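Local coordinates for T9SS C-terminal target domain-containing protein (Bacteroides cellulosilyticus, PDB 5JVK) that is a family 39 glycoside hydrolase of a gut symbiont and probably hydrolyses O-glycosidic bonds within carbohydrate chains, at residues L234-K245 with V273-D283; G264-L274 with V315-S323. All coordinates share one frame; numbering follows the deposited sequence.

Contact 1 (L234-K245 with V273-D283)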
loop_
_atom_site.group_PDB
_atom_site.type_symbol
_atom_site.label_atom_id
_atom_site.label_comp_id
_atom_site.label_asym_id
_atom_site.label_seq_id
_atom_site.Cartn_x
_atom_site.Cartn_y
_atom_site.Cartn_z
ATOM N N LEU A 234 17.815 -21.832 -1.861
ATOM C CA LEU A 234 17.110 -23.000 -2.411
ATOM C C LEU A 234 17.190 -24.263 -1.525
ATOM O O LEU A 234 16.196 -24.981 -1.409
ATOM C CB LEU A 234 17.565 -23.291 -3.854
ATOM C CG LEU A 234 16.889 -24.431 -4.631
ATOM C CD1 LEU A 234 15.369 -24.328 -4.604
ATOM C CD2 LEU A 234 17.388 -24.441 -6.067
ATOM N N PRO A 235 18.358 -24.539 -0.902
ATOM C CA PRO A 235 18.414 -25.608 0.103
ATOM C C PRO A 235 17.421 -25.451 1.254
ATOM O O PRO A 235 16.740 -26.416 1.602
ATOM C CB PRO A 235 19.850 -25.518 0.621
ATOM C CG PRO A 235 20.623 -25.084 -0.570
ATOM C CD PRO A 235 19.715 -24.175 -1.356
ATOM N N LEU A 236 17.347 -24.253 1.831
ATOM C CA LEU A 236 16.374 -23.953 2.886
ATOM C C LEU A 236 14.947 -24.143 2.368
ATOM O O LEU A 236 14.113 -24.745 3.041
ATOM C CB LEU A 236 16.580 -22.525 3.416
ATOM C CG LEU A 236 15.705 -21.953 4.549
ATOM C CD1 LEU A 236 14.334 -21.522 4.063
ATOM C CD2 LEU A 236 15.552 -22.917 5.714
ATOM N N LEU A 237 14.689 -23.635 1.167
ATOM C CA LEU A 237 13.372 -23.712 0.532
ATOM C C LEU A 237 12.922 -25.152 0.241
ATOM O O LEU A 237 11.738 -25.470 0.380
ATOM C CB LEU A 237 13.385 -22.889 -0.762
ATOM C CG LEU A 237 12.090 -22.651 -1.541
ATOM C CD1 LEU A 237 11.055 -21.935 -0.680
ATOM C CD2 LEU A 237 12.393 -21.872 -2.821
ATOM N N LYS A 238 13.867 -26.011 -0.155
ATOM C CA LYS A 238 13.580 -27.435 -0.428
ATOM C C LYS A 238 13.126 -28.230 0.803
ATOM O O LYS A 238 12.438 -29.239 0.659
ATOM C CB LYS A 238 14.790 -28.127 -1.076
ATOM C CG LYS A 238 14.928 -27.846 -2.563
ATOM C CD LYS A 238 16.204 -28.431 -3.146
ATOM C CE LYS A 238 16.177 -28.387 -4.667
ATOM N NZ LYS A 238 17.498 -28.687 -5.281
ATOM N N VAL A 239 13.525 -27.781 1.994
ATOM C CA VAL A 239 13.065 -28.363 3.259
ATOM C C VAL A 239 11.750 -27.708 3.703
ATOM O O VAL A 239 10.810 -28.409 4.076
ATOM C CB VAL A 239 14.134 -28.226 4.377
ATOM C CG1 VAL A 239 13.644 -28.835 5.689
ATOM C CG2 VAL A 239 15.446 -28.873 3.944
ATOM N N VAL A 240 11.689 -26.375 3.652
ATOM C CA VAL A 240 10.521 -25.611 4.135
ATOM C C VAL A 240 9.236 -25.885 3.341
ATOM O O VAL A 240 8.171 -26.042 3.938
ATOM C CB VAL A 240 10.811 -24.082 4.174
ATOM C CG1 VAL A 240 9.546 -23.263 4.432
ATOM C CG2 VAL A 240 11.848 -23.771 5.243
ATOM N N TYR A 241 9.336 -25.937 2.014
ATOM C CA TYR A 241 8.147 -26.064 1.161
ATOM C C TYR A 241 7.326 -27.340 1.417
ATOM O O TYR A 241 6.127 -27.237 1.668
ATOM C CB TYR A 241 8.503 -25.915 -0.325
ATOM C CG TYR A 241 7.305 -25.943 -1.250
ATOM C CD1 TYR A 241 6.505 -24.809 -1.427
ATOM C CD2 TYR A 241 6.968 -27.100 -1.955
ATOM C CE1 TYR A 241 5.407 -24.829 -2.279
ATOM C CE2 TYR A 241 5.871 -27.130 -2.806
ATOM C CZ TYR A 241 5.094 -25.993 -2.966
ATOM O OH TYR A 241 4.011 -26.026 -3.809
ATOM N N PRO A 242 7.957 -28.534 1.368
ATOM C CA PRO A 242 7.179 -29.746 1.680
ATOM C C PRO A 242 6.711 -29.831 3.141
ATOM O O PRO A 242 5.596 -30.286 3.386
ATOM C CB PRO A 242 8.148 -30.891 1.345
ATOM C CG PRO A 242 9.502 -30.281 1.426
ATOM C CD PRO A 242 9.334 -28.870 0.957
ATOM N N THR A 243 7.549 -29.393 4.082
ATOM C CA THR A 243 7.194 -29.358 5.511
ATOM C C THR A 243 5.943 -28.518 5.787
ATOM O O THR A 243 5.079 -28.922 6.567
ATOM C CB THR A 243 8.344 -28.789 6.375
ATOM O OG1 THR A 243 9.574 -29.438 6.039
ATOM C CG2 THR A 243 8.073 -28.994 7.862
ATOM N N VAL A 244 5.862 -27.355 5.145
ATOM C CA VAL A 244 4.758 -26.417 5.357
ATOM C C VAL A 244 3.497 -26.814 4.575
ATOM O O VAL A 244 2.394 -26.747 5.115
ATOM C CB VAL A 244 5.186 -24.970 5.011
ATOM C CG1 VAL A 244 3.998 -24.024 5.061
ATOM C CG2 VAL A 244 6.269 -24.487 5.967
ATOM N N LYS A 245 3.656 -27.208 3.312
ATOM C CA LYS A 245 2.510 -27.564 2.458
ATOM C C LYS A 245 1.778 -28.841 2.894
ATOM O O LYS A 245 0.585 -28.990 2.627
ATOM C CB LYS A 245 2.940 -27.690 0.990
ATOM C CG LYS A 245 3.377 -26.378 0.352
ATOM C CD LYS A 245 2.207 -25.468 -0.003
ATOM C CE LYS A 245 1.518 -25.899 -1.287
ATOM N NZ LYS A 245 0.463 -24.935 -1.702
ATOM N N VAL A 273 17.159 -19.531 -9.570
ATOM C CA VAL A 273 16.405 -20.617 -8.936
ATOM C C VAL A 273 15.749 -21.517 -9.988
ATOM O O VAL A 273 15.742 -22.739 -9.833
ATOM C CB VAL A 273 15.343 -20.070 -7.944
ATOM C CG1 VAL A 273 14.441 -21.183 -7.413
ATOM C CG2 VAL A 273 16.015 -19.347 -6.779
ATOM N N LEU A 274 15.202 -20.916 -11.045
ATOM C CA LEU A 274 14.595 -21.676 -12.144
ATOM C C LEU A 274 15.637 -22.452 -12.951
ATOM O O LEU A 274 15.418 -23.619 -13.287
ATOM C CB LEU A 274 13.796 -20.755 -13.075
ATOM C CG LEU A 274 12.571 -20.052 -12.473
ATOM C CD1 LEU A 274 12.070 -18.970 -13.416
ATOM C CD2 LEU A 274 11.454 -21.034 -12.145
ATOM N N ASP A 275 16.765 -21.804 -13.250
ATOM C CA ASP A 275 17.875 -22.443 -13.977
ATOM C C ASP A 275 18.515 -23.608 -13.209
ATOM O O ASP A 275 19.102 -24.497 -13.827
ATOM C CB ASP A 275 18.952 -21.412 -14.364
ATOM C CG ASP A 275 18.484 -20.428 -15.443
ATOM O OD1 ASP A 275 17.388 -20.607 -16.025
ATOM O OD2 ASP A 275 19.229 -19.461 -15.713
ATOM N N ALA A 276 18.393 -23.602 -11.878
ATOM C CA ALA A 276 18.810 -24.727 -11.026
ATOM C C ALA A 276 17.686 -25.750 -10.738
ATOM O O ALA A 276 17.783 -26.508 -9.771
ATOM C CB ALA A 276 19.380 -24.194 -9.717
ATOM N N GLY A 277 16.636 -25.774 -11.563
ATOM C CA GLY A 277 15.532 -26.730 -11.413
ATOM C C GLY A 277 14.701 -26.603 -10.142
ATOM O O GLY A 277 14.128 -27.593 -9.678
ATOM N N GLY A 278 14.616 -25.392 -9.589
ATOM C CA GLY A 278 13.927 -25.147 -8.313
ATOM C C GLY A 278 12.484 -24.663 -8.393
ATOM O O GLY A 278 11.890 -24.351 -7.362
ATOM N N VAL A 279 11.917 -24.612 -9.601
ATOM C CA VAL A 279 10.568 -24.063 -9.834
ATOM C C VAL A 279 9.453 -24.658 -8.953
ATOM O O VAL A 279 8.556 -23.925 -8.520
ATOM C CB VAL A 279 10.166 -24.162 -11.336
ATOM C CG1 VAL A 279 9.960 -25.608 -11.780
ATOM C CG2 VAL A 279 8.924 -23.327 -11.629
ATOM N N ASP A 280 9.521 -25.964 -8.683
ATOM C CA ASP A 280 8.469 -26.674 -7.928
ATOM C C ASP A 280 8.418 -26.363 -6.435
ATOM O O ASP A 280 7.396 -26.619 -5.794
ATOM C CB ASP A 280 8.602 -28.194 -8.093
ATOM C CG ASP A 280 8.276 -28.664 -9.490
ATOM O OD1 ASP A 280 7.231 -28.254 -10.039
ATOM O OD2 ASP A 280 9.061 -29.460 -10.041
ATOM N N PHE A 281 9.499 -25.816 -5.880
ATOM C CA PHE A 281 9.594 -25.587 -4.432
ATOM C C PHE A 281 9.010 -24.246 -3.956
ATOM O O PHE A 281 9.258 -23.828 -2.819
ATOM C CB PHE A 281 11.048 -25.779 -3.978
ATOM C CG PHE A 281 11.579 -27.155 -4.276
ATOM C CD1 PHE A 281 11.295 -28.222 -3.424
ATOM C CD2 PHE A 281 12.319 -27.399 -5.428
ATOM C CE1 PHE A 281 11.762 -29.501 -3.704
ATOM C CE2 PHE A 281 12.788 -28.676 -5.714
ATOM C CZ PHE A 281 12.511 -29.728 -4.851
ATOM N N GLN A 282 8.245 -23.576 -4.826
ATOM C CA GLN A 282 7.420 -22.425 -4.444
ATOM C C GLN A 282 6.057 -22.465 -5.130
ATOM O O GLN A 282 5.870 -23.142 -6.146
ATOM C CB GLN A 282 8.080 -21.098 -4.832
ATOM C CG GLN A 282 9.587 -21.029 -4.677
ATOM C CD GLN A 282 10.339 -21.031 -5.991
ATOM O OE1 GLN A 282 10.050 -21.817 -6.895
ATOM N NE2 GLN A 282 11.319 -20.148 -6.099
ATOM N N ASP A 283 5.116 -21.725 -4.549
ATOM C CA ASP A 283 3.864 -21.358 -5.212
ATOM C C ASP A 283 3.987 -19.979 -5.877
ATOM O O ASP A 283 3.273 -19.680 -6.835
ATOM C CB ASP A 283 2.717 -21.362 -4.203
ATOM C CG ASP A 283 2.585 -22.688 -3.472
ATOM O OD1 ASP A 283 2.685 -23.746 -4.124
ATOM O OD2 ASP A 283 2.386 -22.670 -2.240
#

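Contact 2 (G264-L274 with V315-S323)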
loop_
_atom_site.group_PDB
_atom_site.type_symbol
_atom_site.label_atom_id
_atom_site.label_comp_id
_atom_site.label_asym_id
_atom_site.label_seq_id
_atom_site.Cartn_x
_atom_site.Cartn_y
_atom_site.Cartn_z
ATOM N N GLY A 264 14.824 -7.424 -7.088
ATOM C CA GLY A 264 14.385 -8.481 -8.001
ATOM C C GLY A 264 13.501 -8.198 -9.215
ATOM O O GLY A 264 12.978 -9.151 -9.793
ATOM N N PRO A 265 13.346 -6.922 -9.644
ATOM C CA PRO A 265 12.465 -6.679 -10.800
ATOM C C PRO A 265 13.005 -7.204 -12.142
ATOM O O PRO A 265 12.216 -7.471 -13.051
ATOM C CB PRO A 265 12.346 -5.154 -10.835
ATOM C CG PRO A 265 13.624 -4.678 -10.258
ATOM C CD PRO A 265 13.992 -5.674 -9.196
ATOM N N GLY A 266 14.325 -7.338 -12.258
ATOM C CA GLY A 266 14.955 -7.974 -13.422
ATOM C C GLY A 266 15.110 -9.487 -13.324
ATOM O O GLY A 266 15.771 -10.091 -14.171
ATOM N N GLY A 267 14.503 -10.100 -12.307
ATOM C CA GLY A 267 14.532 -11.550 -12.114
ATOM C C GLY A 267 15.807 -12.065 -11.475
ATOM O O GLY A 267 16.210 -13.196 -11.733
ATOM N N ALA A 268 16.428 -11.252 -10.623
ATOM C CA ALA A 268 17.731 -11.590 -10.042
ATOM C C ALA A 268 17.670 -12.747 -9.039
ATOM O O ALA A 268 18.668 -13.442 -8.860
ATOM C CB ALA A 268 18.367 -10.365 -9.400
ATOM N N PHE A 269 16.520 -12.944 -8.388
ATOM C CA PHE A 269 16.321 -14.084 -7.482
ATOM C C PHE A 269 15.761 -15.300 -8.216
ATOM O O PHE A 269 16.282 -16.407 -8.072
ATOM C CB PHE A 269 15.387 -13.729 -6.318
ATOM C CG PHE A 269 14.951 -14.924 -5.507
ATOM C CD1 PHE A 269 15.758 -15.428 -4.490
ATOM C CD2 PHE A 269 13.742 -15.568 -5.780
ATOM C CE1 PHE A 269 15.363 -16.541 -3.755
ATOM C CE2 PHE A 269 13.345 -16.680 -5.050
ATOM C CZ PHE A 269 14.155 -17.168 -4.036
ATOM N N ILE A 270 14.686 -15.095 -8.973
ATOM C CA ILE A 270 13.926 -16.203 -9.563
ATOM C C ILE A 270 14.668 -16.926 -10.696
ATOM O O ILE A 270 14.609 -18.152 -10.772
ATOM C CB ILE A 270 12.498 -15.760 -10.005
ATOM C CG1 ILE A 270 11.570 -16.971 -10.190
ATOM C CG2 ILE A 270 12.525 -14.918 -11.275
ATOM C CD1 ILE A 270 11.230 -17.704 -8.909
ATOM N N ILE A 271 15.373 -16.183 -11.552
ATOM C CA ILE A 271 16.050 -16.783 -12.716
ATOM C C ILE A 271 17.139 -17.808 -12.322
ATOM O O ILE A 271 17.172 -18.897 -12.897
ATOM C CB ILE A 271 16.586 -15.707 -13.708
ATOM C CG1 ILE A 271 15.407 -14.966 -14.362
ATOM C CG2 ILE A 271 17.480 -16.331 -14.782
ATOM C CD1 ILE A 271 15.798 -13.748 -15.176
ATOM N N PRO A 272 18.023 -17.471 -11.356
ATOM C CA PRO A 272 18.959 -18.493 -10.852
ATOM C C PRO A 272 18.284 -19.735 -10.257
ATOM O O PRO A 272 18.789 -20.847 -10.425
ATOM C CB PRO A 272 19.740 -17.756 -9.758
ATOM C CG PRO A 272 19.649 -16.319 -10.112
ATOM C CD PRO A 272 18.365 -16.121 -10.864
ATOM N N VAL A 273 17.159 -19.531 -9.570
ATOM C CA VAL A 273 16.405 -20.617 -8.936
ATOM C C VAL A 273 15.749 -21.517 -9.988
ATOM O O VAL A 273 15.742 -22.739 -9.833
ATOM C CB VAL A 273 15.343 -20.070 -7.944
ATOM C CG1 VAL A 273 14.441 -21.183 -7.413
ATOM C CG2 VAL A 273 16.015 -19.347 -6.779
ATOM N N LEU A 274 15.202 -20.916 -11.045
ATOM C CA LEU A 274 14.595 -21.676 -12.144
ATOM C C LEU A 274 15.637 -22.452 -12.951
ATOM O O LEU A 274 15.418 -23.619 -13.287
ATOM C CB LEU A 274 13.796 -20.755 -13.075
ATOM C CG LEU A 274 12.571 -20.052 -12.473
ATOM C CD1 LEU A 274 12.070 -18.970 -13.416
ATOM C CD2 LEU A 274 11.454 -21.034 -12.145
ATOM N N VAL A 315 8.631 -3.673 -16.130
ATOM C CA VAL A 315 8.811 -4.768 -15.168
ATOM C C VAL A 315 7.595 -5.707 -15.086
ATOM O O VAL A 315 7.769 -6.928 -15.033
ATOM C CB VAL A 315 9.167 -4.229 -13.758
ATOM C CG1 VAL A 315 9.173 -5.342 -12.709
ATOM C CG2 VAL A 315 10.519 -3.525 -13.779
ATOM N N TRP A 316 6.383 -5.147 -15.074
ATOM C CA TRP A 316 5.170 -5.961 -14.891
ATOM C C TRP A 316 4.995 -6.996 -16.025
ATOM O O TRP A 316 4.873 -8.187 -15.733
ATOM C CB TRP A 316 3.897 -5.101 -14.693
ATOM C CG TRP A 316 3.501 -4.811 -13.241
ATOM C CD1 TRP A 316 2.262 -4.990 -12.687
ATOM C CD2 TRP A 316 4.331 -4.290 -12.188
ATOM N NE1 TRP A 316 2.267 -4.618 -11.367
ATOM C CE2 TRP A 316 3.520 -4.181 -11.032
ATOM C CE3 TRP A 316 5.676 -3.902 -12.106
ATOM C CZ2 TRP A 316 4.009 -3.706 -9.809
ATOM C CZ3 TRP A 316 6.165 -3.426 -10.883
ATOM C CH2 TRP A 316 5.328 -3.334 -9.753
ATOM N N PRO A 317 5.012 -6.561 -17.308
ATOM C CA PRO A 317 4.964 -7.536 -18.413
ATOM C C PRO A 317 6.156 -8.495 -18.489
ATOM O O PRO A 317 5.987 -9.633 -18.928
ATOM C CB PRO A 317 4.936 -6.654 -19.669
ATOM C CG PRO A 317 4.402 -5.355 -19.204
ATOM C CD PRO A 317 4.976 -5.181 -17.827
ATOM N N TYR A 318 7.338 -8.035 -18.081
ATOM C CA TYR A 318 8.547 -8.864 -18.102
ATOM C C TYR A 318 8.460 -10.055 -17.140
ATOM O O TYR A 318 8.799 -11.171 -17.520
ATOM C CB TYR A 318 9.800 -8.018 -17.815
ATOM C CG TYR A 318 11.070 -8.820 -17.587
ATOM C CD1 TYR A 318 11.736 -9.446 -18.648
ATOM C CD2 TYR A 318 11.609 -8.947 -16.308
ATOM C CE1 TYR A 318 12.901 -10.178 -18.433
ATOM C CE2 TYR A 318 12.766 -9.672 -16.084
ATOM C CZ TYR A 318 13.412 -10.286 -17.141
ATOM O OH TYR A 318 14.565 -11.005 -16.889
ATOM N N LEU A 319 8.006 -9.822 -15.911
ATOM C CA LEU A 319 7.877 -10.907 -14.927
ATOM C C LEU A 319 6.664 -11.802 -15.186
ATOM O O LEU A 319 6.654 -12.963 -14.772
ATOM C CB LEU A 319 7.829 -10.347 -13.505
ATOM C CG LEU A 319 9.054 -9.541 -13.076
ATOM C CD1 LEU A 319 8.852 -9.028 -11.663
ATOM C CD2 LEU A 319 10.342 -10.345 -13.174
ATOM N N LYS A 320 5.650 -11.258 -15.855
ATOM C CA LYS A 320 4.503 -12.040 -16.321
ATOM C C LYS A 320 4.957 -13.075 -17.353
ATOM O O LYS A 320 4.579 -14.243 -17.271
ATOM C CB LYS A 320 3.450 -11.114 -16.932
ATOM C CG LYS A 320 2.087 -11.741 -17.162
ATOM C CD LYS A 320 1.149 -10.733 -17.812
ATOM C CE LYS A 320 -0.318 -11.110 -17.652
ATOM N NZ LYS A 320 -0.714 -12.258 -18.513
ATOM N N LYS A 321 5.770 -12.625 -18.310
ATOM C CA LYS A 321 6.386 -13.489 -19.325
ATOM C C LYS A 321 7.195 -14.632 -18.694
ATOM O O LYS A 321 7.047 -15.784 -19.097
ATOM C CB LYS A 321 7.278 -12.645 -20.249
ATOM C CG LYS A 321 7.986 -13.393 -21.375
ATOM C CD LYS A 321 8.989 -12.485 -22.082
ATOM C CE LYS A 321 9.991 -13.261 -22.927
ATOM N NZ LYS A 321 9.392 -13.799 -24.182
ATOM N N ILE A 322 8.028 -14.309 -17.705
ATOM C CA ILE A 322 8.871 -15.304 -17.028
ATOM C C ILE A 322 8.007 -16.401 -16.406
ATOM O O ILE A 322 8.279 -17.584 -16.604
ATOM C CB ILE A 322 9.775 -14.671 -15.934
ATOM C CG1 ILE A 322 10.806 -13.703 -16.544
ATOM C CG2 ILE A 322 10.493 -15.740 -15.108
ATOM C CD1 ILE A 322 11.767 -14.312 -17.546
ATOM N N SER A 323 6.974 -16.002 -15.665
ATOM C CA SER A 323 6.061 -16.951 -15.013
ATOM C C SER A 323 5.274 -17.791 -16.026
ATOM O O SER A 323 5.103 -18.995 -15.833
ATOM C CB SER A 323 5.104 -16.223 -14.063
ATOM O OG SER A 323 5.806 -15.662 -12.966
#

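Contact 1 (L234-K245 with V273-D283)
Y241 and D283 make the polar end of this interface. The tyrosine OH gives a hydrogen bond of 2.7 Å to D283 OD1, on the syn side and 31° out of the carboxylate plane. K245 folds back, and its NZ reaches D283 OD2 at 3.0 Å from above the carboxylate plane, making a salt bridge. Both ends have further partners: D283 OD2 also accepts from L253 N, and K245 NZ also donates to P249 O and I251 O. The carboxylate is thus gripped on both oxygens, which would probably favour its ionised form.

The close packing is against the loop backbone. With CG anti to the backbone N (chi1 -176°), the Y241 ring lies against the F281-Q282 peptide, F281 C 3.5 Å above one face near the rim, with K245 CG over the rim of the opposite face. One turn earlier, L237 packs on the same backbone, CG 3.3 Å from F281 O and CD2 3.5 Å from Q282 CG. L234, also buried, keeps van der Waals distance: CD1 lies 4.3 Å from V273 CG1, and CD2 is 4.2 Å from A276 CB. G278 sits so close under CD1 that a side chain would run into it.

The solvent side is K238, an exposed residue that runs extended across the F281 ring, its CG 3.6 Å from the ring centroid and 4° off the normal, a CH-pi contact. A Schellman motif with G277 as C-prime ends the short helix, and the chain turns back toward strand 284-287, as expected of a helix-to-strand return on the outside of a (beta/alpha)8 barrel.

Contact 2 (G264-L274 with V315-S323)
The Y318 ring meets the 264-267 turn by its edge: the carbonyl oxygens of P265 and G266 and the G267 N all lie near its plane. F269 takes no part in the contact itself; V273 CG2 lies over the rim of one face and Y233 meets it edge-to-face. Because CG of Y318 is anti to its own nitrogen (chi1 170°), the phenol reaches across to the turn, where OH donates to G266 O at 3.1 Å. It approaches from above the carbonyl plane, 57° out of it, and so not on a lone pair. I271 CD1 also comes up to this hydroxyl, 3.5 Å from OH. A phenylalanine in place of Y318 lacks the hydroxyl, and the turn would probably be tied less firmly to the helix, with G266 O deprived of this donor.

Further in, P265 O rests on side-chain carbon, 3.4 Å from L319 CD2 and 3.6 Å from Y318 CD2. The P265 ring packs on V315, CB to CG1 3.7 Å, close to a bound sulfate that probably came from the crystallisation liquor. G267 closes the type I turn at positive phi, and a side chain there would collide with I271 CD1. At the far end I322 CG2 lies 4.0 Å from L274 CD1 and 4.4 Å from I270 CG2.

The two helix segments run nearly parallel, 10° apart, but their axes come no closer than 12.3 Å, and I270, I271 and L274 span the gap to Y318 and I322. Beneath them, I270 and L319 both rest on Y285 of strand 284-287, L319 continues onto V336 of strand 335-341, and P272 and V273 lean on the start of helix 229-247.

How the contacts relate
Both contacts use helix 270-275, which lies between helix 229-247 and helix 312-325 on the outside of the barrel. The sharing is by alternate faces: V273 points into contact 1 and L274 into contact 2, while the Q282 side chain of contact 1 touches I270 and F269 of contact 2. Each is partly buried. Contact 1 lies farther from the centre of the chain and is the larger and more polar, with a charged pair beside strand 252-255 and an exposed lysine lying over F281. Contact 2 has no such pair; it is mostly apolar, with one tyrosine-to-backbone bond.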